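Side-chain contacts in phosphatase (Thermotoga maritima, PDB 1NF2), which probably acts as a magnesium-dependent phosphatase of the haloacid dehalogenase (HAD) family, with a separate substrate-binding domain set beside its catalytic core: residues Arg43-Val46 with Ser47-Val51; Met202-Lys205 with Lys206-Val210; Asn233-Glu236 with Lys237-Glu240; Ser252-Ser255 with Tyr256-Arg260. All coordinates share one frame; numbering follows the deposited sequence.

Contact 1: Arg43-Val46 with Ser47-Val51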
# COMPACT_ATOMS: atom_id res chain seq x y z
N ARG A 43 1.17 -1.39 2.49
CA ARG A 43 2.29 -1.84 3.31
C ARG A 43 3.63 -1.67 2.60
O ARG A 43 3.67 -1.37 1.41
CB ARG A 43 2.09 -3.32 3.70
CG ARG A 43 0.69 -3.63 4.23
CD ARG A 43 0.51 -5.10 4.63
NE ARG A 43 0.92 -5.33 6.01
CZ ARG A 43 0.08 -5.37 7.04
NH1 ARG A 43 -1.22 -5.20 6.87
NH2 ARG A 43 0.56 -5.57 8.27
N MET A 44 4.72 -1.84 3.35
CA MET A 44 6.08 -1.72 2.81
C MET A 44 6.28 -2.73 1.67
O MET A 44 5.53 -3.70 1.56
CB MET A 44 7.12 -1.98 3.92
CG MET A 44 7.08 -1.02 5.12
SD MET A 44 8.25 -1.44 6.46
CE MET A 44 9.69 -1.26 5.62
N LEU A 45 7.29 -2.52 0.83
CA LEU A 45 7.55 -3.43 -0.28
C LEU A 45 7.97 -4.80 0.26
O LEU A 45 7.48 -5.83 -0.21
CB LEU A 45 8.66 -2.88 -1.18
CG LEU A 45 8.79 -3.32 -2.65
CD1 LEU A 45 10.25 -3.61 -2.94
CD2 LEU A 45 7.94 -4.54 -2.96
N VAL A 46 8.88 -4.81 1.22
CA VAL A 46 9.35 -6.05 1.81
C VAL A 46 8.22 -6.85 2.45
O VAL A 46 8.17 -8.07 2.30
CB VAL A 46 10.44 -5.81 2.88
CG1 VAL A 46 11.76 -5.53 2.20
CG2 VAL A 46 10.05 -4.67 3.79
N SER A 47 7.33 -6.17 3.15
CA SER A 47 6.21 -6.84 3.80
C SER A 47 5.33 -7.51 2.76
O SER A 47 4.83 -8.62 2.96
CB SER A 47 5.38 -5.84 4.61
OG SER A 47 6.17 -5.19 5.59
N THR A 48 5.13 -6.82 1.64
CA THR A 48 4.29 -7.32 0.57
C THR A 48 4.94 -8.50 -0.15
O THR A 48 4.30 -9.51 -0.40
CB THR A 48 3.95 -6.19 -0.43
OG1 THR A 48 3.41 -5.07 0.28
CG2 THR A 48 2.93 -6.67 -1.47
N LEU A 49 6.23 -8.37 -0.47
CA LEU A 49 6.92 -9.46 -1.16
C LEU A 49 7.02 -10.69 -0.26
O LEU A 49 7.07 -11.82 -0.74
CB LEU A 49 8.33 -9.02 -1.58
CG LEU A 49 8.44 -7.81 -2.52
CD1 LEU A 49 9.90 -7.55 -2.84
CD2 LEU A 49 7.66 -8.06 -3.79
N ASN A 50 7.04 -10.46 1.05
CA ASN A 50 7.13 -11.56 2.01
C ASN A 50 5.86 -12.39 2.06
O ASN A 50 5.91 -13.60 2.30
CB ASN A 50 7.48 -11.03 3.41
CG ASN A 50 8.97 -10.77 3.58
OD1 ASN A 50 9.77 -11.09 2.70
ND2 ASN A 50 9.34 -10.20 4.72
N VAL A 51 4.72 -11.75 1.85
CA VAL A 51 3.45 -12.47 1.85
C VAL A 51 3.41 -13.31 0.58
O VAL A 51 2.99 -14.48 0.60
CB VAL A 51 2.25 -11.49 1.85
CG1 VAL A 51 0.95 -12.24 1.54
CG2 VAL A 51 2.14 -10.83 3.21
O HOH W 1 4.50 -2.90 6.00
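Thr48 folds back on Met44 and takes hold of its carbonyl twice. Its CB lies 3.6 Å from Met44 O; OG1 is set beside its own backbone N and anti to the carbonyl carbon (chi1 -53°), which brings it to Met44 O, to which it donates at 2.8 Å. The backbone N of Thr48 gives a second bond to Met44 O (3.1 Å), and the two donors reach that oxygen from opposite faces of the carbonyl plane. The threonine side chain also touches Ser41 and Thr62. Met44 is the N-cap residue of helix 45-55, the helix of a beta-alpha-beta unit between parallel strands 36-40 and 62-64 of the HAD core. Its sulphur gives the cap no bond; Asp108 instead accepts from Leu45 N, and less strongly from Val46 N. A water joins Met44 N to Ser47 OG, 2.9 Å from each. One turn on, Leu45 and Leu49 cross, both methyls of Leu45 meeting CD1 of Leu49, with strand 62-64 beneath. Arg43 has its CB 4.1 Å from Thr48 OG1, and its guanidinium forms a salt bridge, through NH1, with Asp10, a magnesium ligand.

Contact 2: Met202-Lys205 with Lys206-Val210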
# COMPACT_ATOMS: atom_id res chain seq x y z
N MET A 202 3.66 -2.74 -19.09
CA MET A 202 3.38 -4.12 -19.50
C MET A 202 2.52 -4.24 -20.75
O MET A 202 2.40 -5.31 -21.34
CB MET A 202 2.72 -4.86 -18.33
CG MET A 202 3.51 -6.05 -17.84
SD MET A 202 5.18 -5.67 -17.40
CE MET A 202 5.49 -6.84 -16.18
N ASN A 203 1.91 -3.13 -21.15
CA ASN A 203 1.05 -3.08 -22.32
C ASN A 203 -0.29 -3.79 -22.07
O ASN A 203 -0.83 -4.44 -22.97
CB ASN A 203 1.77 -3.69 -23.52
CG ASN A 203 1.23 -3.17 -24.84
OD1 ASN A 203 1.62 -3.63 -25.91
ND2 ASN A 203 0.33 -2.19 -24.77
N TRP A 204 -0.82 -3.68 -20.85
CA TRP A 204 -2.11 -4.27 -20.50
C TRP A 204 -3.14 -3.36 -21.14
O TRP A 204 -2.87 -2.21 -21.44
CB TRP A 204 -2.44 -4.17 -19.00
CG TRP A 204 -1.55 -4.80 -17.99
CD1 TRP A 204 -1.44 -4.43 -16.66
CD2 TRP A 204 -0.72 -5.93 -18.16
NE1 TRP A 204 -0.59 -5.28 -16.00
CE2 TRP A 204 -0.14 -6.21 -16.90
CE3 TRP A 204 -0.42 -6.74 -19.25
CZ2 TRP A 204 0.73 -7.27 -16.71
CZ3 TRP A 204 0.45 -7.79 -19.06
CH2 TRP A 204 1.01 -8.04 -17.80
N LYS A 205 -4.34 -3.89 -21.34
CA LYS A 205 -5.42 -3.06 -21.84
C LYS A 205 -6.45 -3.16 -20.71
O LYS A 205 -6.52 -4.18 -20.04
CB LYS A 205 -5.96 -3.56 -23.19
CG LYS A 205 -6.70 -4.89 -23.21
CD LYS A 205 -6.96 -5.29 -24.67
CE LYS A 205 -7.96 -6.44 -24.80
NZ LYS A 205 -9.37 -6.00 -24.56
N LYS A 206 -7.20 -2.10 -20.47
CA LYS A 206 -8.18 -2.11 -19.39
C LYS A 206 -9.18 -3.27 -19.41
O LYS A 206 -9.51 -3.82 -18.35
CB LYS A 206 -8.94 -0.78 -19.37
CG LYS A 206 -8.12 0.39 -18.88
CD LYS A 206 -8.79 1.72 -19.18
CE LYS A 206 -10.23 1.77 -18.70
NZ LYS A 206 -10.35 1.61 -17.23
N GLU A 207 -9.65 -3.63 -20.60
CA GLU A 207 -10.65 -4.69 -20.76
C GLU A 207 -10.29 -6.07 -20.22
O GLU A 207 -11.18 -6.87 -19.95
CB GLU A 207 -11.05 -4.85 -22.23
CG GLU A 207 -12.18 -3.95 -22.68
CD GLU A 207 -12.83 -4.43 -23.98
OE1 GLU A 207 -12.10 -4.55 -24.99
OE2 GLU A 207 -14.05 -4.68 -23.98
N GLU A 208 -9.01 -6.35 -20.08
CA GLU A 208 -8.56 -7.65 -19.60
C GLU A 208 -8.11 -7.63 -18.13
O GLU A 208 -7.52 -8.59 -17.65
CB GLU A 208 -7.42 -8.15 -20.48
CG GLU A 208 -6.40 -7.08 -20.78
CD GLU A 208 -5.16 -7.61 -21.46
OE1 GLU A 208 -5.28 -8.53 -22.31
OE2 GLU A 208 -4.05 -7.10 -21.17
N ILE A 209 -8.42 -6.55 -17.43
CA ILE A 209 -8.01 -6.40 -16.03
C ILE A 209 -9.15 -6.42 -15.03
O ILE A 209 -10.17 -5.77 -15.22
CB ILE A 209 -7.26 -5.06 -15.82
CG1 ILE A 209 -6.08 -4.96 -16.79
CG2 ILE A 209 -6.76 -4.97 -14.39
CD1 ILE A 209 -5.29 -3.68 -16.66
N VAL A 210 -8.96 -7.18 -13.95
CA VAL A 210 -9.94 -7.26 -12.87
C VAL A 210 -9.24 -6.79 -11.59
O VAL A 210 -8.08 -7.13 -11.37
CB VAL A 210 -10.43 -8.71 -12.62
CG1 VAL A 210 -11.60 -8.70 -11.64
CG2 VAL A 210 -10.82 -9.35 -13.91
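Glu208 curls back under Lys205 and forms the close-packed half of this turn. With CG placed between backbone N and carbonyl carbon (chi1 44°), its chain runs beneath the Lys205 backbone: CG sits 3.0 Å from Lys205 O, and OE2 accepts from Lys205 N at 3.2 Å. The amide meets OE2 from above the carboxylate plane, 47° out of it, while Glu208 N returns a weak bond of 3.3 Å to Lys205 O. Glutamate suits the place because its chain is long enough to bring an acceptor back to an amide three residues earlier. Beside it, CD1 of Ile209 touches CB of Trp204 at 3.7 Å, an apolar contact backed by Val4, and the buried indole of Trp204 has CB of Met202 over one face. This turn carries the chain from helix 191-202, left through the positive phi of Asn203, into strand 209-213, which lies next to strand 4-8 in the central sheet of the HAD core. Were Glu208 an alanine, the Lys205 amide would probably lose this acceptor and the lysine's CG its neighbour. The outer side is looser: the exposed Lys205 chain bends at its end (chi4 75°) to bring NZ within 3.1 Å of Glu207 OE1, a salt bridge at the surface. Lys206 turns elsewhere, its NZ bonded to the carbonyl of Glu223.

Contact 3: Asn233-Glu236 with Lys237-Glu240; sequences NAIE and KVKE
Ala234 sets its methyl against the first turn of the helix, with CB 3.7 Å from CG1 of Val238 and 4.0 Å from CG of Lys239. A small side chain fits here, since Asp214, a magnesium ligand, lies against it as well. The carbonyl of Ala234 is passed by the aliphatic chain of Lys239, whose CE comes within 3.4 Å of the oxygen. Lys239 carries its CG beside the backbone N (chi1 -61°) and bends further out, at chi3, so that the chain runs back over the preceding loop and NZ bonds to the carbonyl of Glu232. Cutting this lysine back to alanine would probably cost the Glu232 carbonyl its partner and take one neighbour, CG, from the methyl of Ala234. Ile235, the N-cap residue, is apolar and offers no side-chain cap; its carbonyl accepts weakly from Val238 N and Lys239 N, the latter at 3.3 Å. Its branched side chain crosses that of Val238, and this beta-branched valine also packs on Leu219 and Phe222 of helix 216-222. With Glu236 comes the first bond of this pattern that is not weak: its O takes the N-H of Glu240 at 3.1 Å, and CG of Glu240 lies alongside the same oxygen. A loop leaving strand 227-230 and turning into helix 236-241 beside Asp214 belongs to the Rossmann-like HAD core, whose magnesium site lies at the strand ends.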
# COMPACT_ATOMS: atom_id res chain seq x y z
N ASN A 233 -17.11 -6.59 2.85
CA ASN A 233 -16.74 -5.73 3.97
C ASN A 233 -16.30 -4.33 3.50
O ASN A 233 -15.92 -3.50 4.32
CB ASN A 233 -15.61 -6.39 4.77
CG ASN A 233 -14.58 -7.04 3.87
OD1 ASN A 233 -14.86 -8.03 3.20
ND2 ASN A 233 -13.37 -6.47 3.85
N ALA A 234 -16.36 -4.07 2.20
CA ALA A 234 -15.95 -2.78 1.65
C ALA A 234 -16.83 -1.64 2.13
O ALA A 234 -17.98 -1.86 2.49
CB ALA A 234 -15.96 -2.83 0.13
N ILE A 235 -16.29 -0.42 2.14
CA ILE A 235 -17.12 0.71 2.55
C ILE A 235 -18.17 0.88 1.46
O ILE A 235 -17.98 0.44 0.32
CB ILE A 235 -16.34 2.04 2.73
CG1 ILE A 235 -15.71 2.48 1.41
CG2 ILE A 235 -15.29 1.89 3.83
CD1 ILE A 235 -14.46 1.75 1.05
N GLU A 236 -19.27 1.52 1.83
CA GLU A 236 -20.39 1.76 0.93
C GLU A 236 -19.98 2.35 -0.42
O GLU A 236 -20.42 1.88 -1.47
CB GLU A 236 -21.40 2.68 1.63
CG GLU A 236 -20.78 3.64 2.67
CD GLU A 236 -20.35 2.95 3.97
OE1 GLU A 236 -21.20 2.31 4.62
OE2 GLU A 236 -19.16 3.06 4.36
N LYS A 237 -19.12 3.36 -0.39
CA LYS A 237 -18.67 4.02 -1.60
C LYS A 237 -18.02 3.05 -2.60
O LYS A 237 -18.23 3.16 -3.80
CB LYS A 237 -17.68 5.14 -1.24
CG LYS A 237 -17.46 6.15 -2.35
CD LYS A 237 -16.42 7.20 -1.96
CE LYS A 237 -16.22 8.20 -3.10
NZ LYS A 237 -15.06 9.11 -2.86
N VAL A 238 -17.22 2.11 -2.10
CA VAL A 238 -16.54 1.15 -2.97
C VAL A 238 -17.52 0.18 -3.62
O VAL A 238 -17.38 -0.14 -4.81
CB VAL A 238 -15.47 0.35 -2.18
CG1 VAL A 238 -15.06 -0.92 -2.96
CG2 VAL A 238 -14.25 1.23 -1.97
N LYS A 239 -18.50 -0.29 -2.86
CA LYS A 239 -19.48 -1.22 -3.40
C LYS A 239 -20.29 -0.58 -4.52
O LYS A 239 -20.58 -1.23 -5.54
CB LYS A 239 -20.40 -1.71 -2.29
CG LYS A 239 -19.66 -2.45 -1.20
CD LYS A 239 -20.55 -3.40 -0.44
CE LYS A 239 -20.77 -2.94 0.98
NZ LYS A 239 -21.16 -4.08 1.84
N GLU A 240 -20.64 0.69 -4.34
CA GLU A 240 -21.43 1.41 -5.33
C GLU A 240 -20.67 1.69 -6.62
O GLU A 240 -21.26 1.99 -7.64
CB GLU A 240 -21.94 2.72 -4.72
CG GLU A 240 -22.80 2.51 -3.49
CD GLU A 240 -23.29 3.81 -2.88
OE1 GLU A 240 -22.45 4.70 -2.62
OE2 GLU A 240 -24.51 3.94 -2.65

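Contact 4: Ser252-Ser255 with Tyr256-Arg260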
# COMPACT_ATOMS: atom_id res chain seq x y z
N SER A 252 -13.78 -16.50 1.60
CA SER A 252 -12.84 -16.52 0.51
C SER A 252 -13.60 -15.78 -0.57
O SER A 252 -13.90 -16.33 -1.63
CB SER A 252 -12.52 -17.96 0.10
OG SER A 252 -11.78 -18.61 1.11
N GLY A 253 -13.94 -14.54 -0.23
CA GLY A 253 -14.69 -13.68 -1.13
C GLY A 253 -14.06 -13.61 -2.50
O GLY A 253 -14.76 -13.58 -3.51
N VAL A 254 -12.73 -13.60 -2.52
CA VAL A 254 -11.99 -13.54 -3.78
C VAL A 254 -12.28 -14.76 -4.65
O VAL A 254 -12.64 -14.62 -5.82
CB VAL A 254 -10.47 -13.46 -3.53
CG1 VAL A 254 -9.72 -13.49 -4.85
CG2 VAL A 254 -10.14 -12.18 -2.76
N SER A 255 -12.11 -15.95 -4.08
CA SER A 255 -12.36 -17.20 -4.81
C SER A 255 -13.79 -17.27 -5.33
O SER A 255 -14.02 -17.67 -6.47
CB SER A 255 -12.13 -18.42 -3.90
OG SER A 255 -10.76 -18.66 -3.67
N TYR A 256 -14.74 -16.88 -4.50
CA TYR A 256 -16.14 -16.93 -4.86
C TYR A 256 -16.46 -16.30 -6.22
O TYR A 256 -17.29 -16.82 -6.96
CB TYR A 256 -16.98 -16.29 -3.75
CG TYR A 256 -18.46 -16.59 -3.84
CD1 TYR A 256 -19.31 -15.77 -4.58
CD2 TYR A 256 -19.00 -17.69 -3.19
CE1 TYR A 256 -20.68 -16.04 -4.65
CE2 TYR A 256 -20.37 -17.98 -3.26
CZ TYR A 256 -21.20 -17.15 -3.99
OH TYR A 256 -22.55 -17.42 -4.08
N VAL A 257 -15.81 -15.19 -6.54
CA VAL A 257 -16.04 -14.53 -7.82
C VAL A 257 -14.97 -14.94 -8.83
O VAL A 257 -15.25 -15.11 -10.02
CB VAL A 257 -16.01 -12.98 -7.67
CG1 VAL A 257 -15.85 -12.31 -9.04
CG2 VAL A 257 -17.30 -12.50 -7.02
N LEU A 258 -13.75 -15.10 -8.34
CA LEU A 258 -12.63 -15.48 -9.19
C LEU A 258 -12.91 -16.75 -9.99
O LEU A 258 -12.54 -16.84 -11.16
CB LEU A 258 -11.38 -15.65 -8.32
CG LEU A 258 -10.04 -15.81 -9.02
CD1 LEU A 258 -9.81 -14.67 -10.02
CD2 LEU A 258 -8.95 -15.83 -7.95
N GLU A 259 -13.56 -17.72 -9.36
CA GLU A 259 -13.86 -18.97 -10.04
C GLU A 259 -14.90 -18.85 -11.15
O GLU A 259 -15.00 -19.73 -12.00
CB GLU A 259 -14.33 -20.03 -9.03
CG GLU A 259 -13.40 -20.21 -7.86
CD GLU A 259 -13.83 -21.34 -6.95
OE1 GLU A 259 -15.05 -21.44 -6.67
OE2 GLU A 259 -12.96 -22.11 -6.51
N ARG A 260 -15.67 -17.77 -11.15
CA ARG A 260 -16.71 -17.60 -12.17
C ARG A 260 -16.36 -16.65 -13.32
O ARG A 260 -17.07 -16.60 -14.34
CB ARG A 260 -18.02 -17.12 -11.52
CG ARG A 260 -18.50 -17.93 -10.30
CD ARG A 260 -18.39 -19.46 -10.49
NE ARG A 260 -19.06 -19.96 -11.68
CZ ARG A 260 -19.11 -21.25 -12.02
NH1 ARG A 260 -18.52 -22.16 -11.25
NH2 ARG A 260 -19.73 -21.64 -13.14
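Ser255 meets Glu259 one helical turn on: the carbonyl of Ser255 takes the N-H of Glu259 at 2.9 Å, and the glutamate's CG lies 3.0 Å from the same oxygen. OG of Ser255 takes no part in this: placed beside its own backbone N (chi1 -74°), it turns to helix 22-31, where it bonds to Asp24 and Asn27. A small hydroxyl suits a buried position pressed against another helix, and Asn27 also bonds Glu259 OE2, so the two residues one turn apart share a partner. Tyr256, next in the chain, donates its N-H to Ser252 O at 3.0 Å, the first bond of helix 253-258. Ser252 stands at the N-cap, but its OG bonds Ser21 and does no capping. This short helix packs on the sheet of the HAD core beside helix 22-31, facing strand 4-8. The tyrosine CB rests 3.5 Å from Gly253 O; CG lies anti to the backbone N (chi1 -165°), and the side chain, though exposed, touches Thr246 and Leu247. Val254 and Leu258 form the apolar side that faces the sheet. Their side chains run side by side in the same direction, CG1 of Val254 to CD2 of Leu258 at 4.0 Å, and reach Phe7 and Phe5 of strand 4-8. Between these residues Val254 O receives Leu258 N at 2.8 Å.

From the N terminus the four contacts follow in series, none enclosing or crossing another, and each closes only a local turn within one continuous stretch. Contact 1 starts the helix between strands 36-40 and 62-64, close to the magnesium site. Contact 2 leads from helix 191-202 into strand 209-213. After strand 227-230, contact 3 opens helix 236-241 beside Asp214, and contact 4 forms helix 253-258 against strand 4-8 and helix 22-31. No two touch: the nearest approach, about 6 Å between nearest atoms, is that of contacts 2 and 4. They are linked through the central sheet, whose strands 4-8 and 209-213 are neighbours.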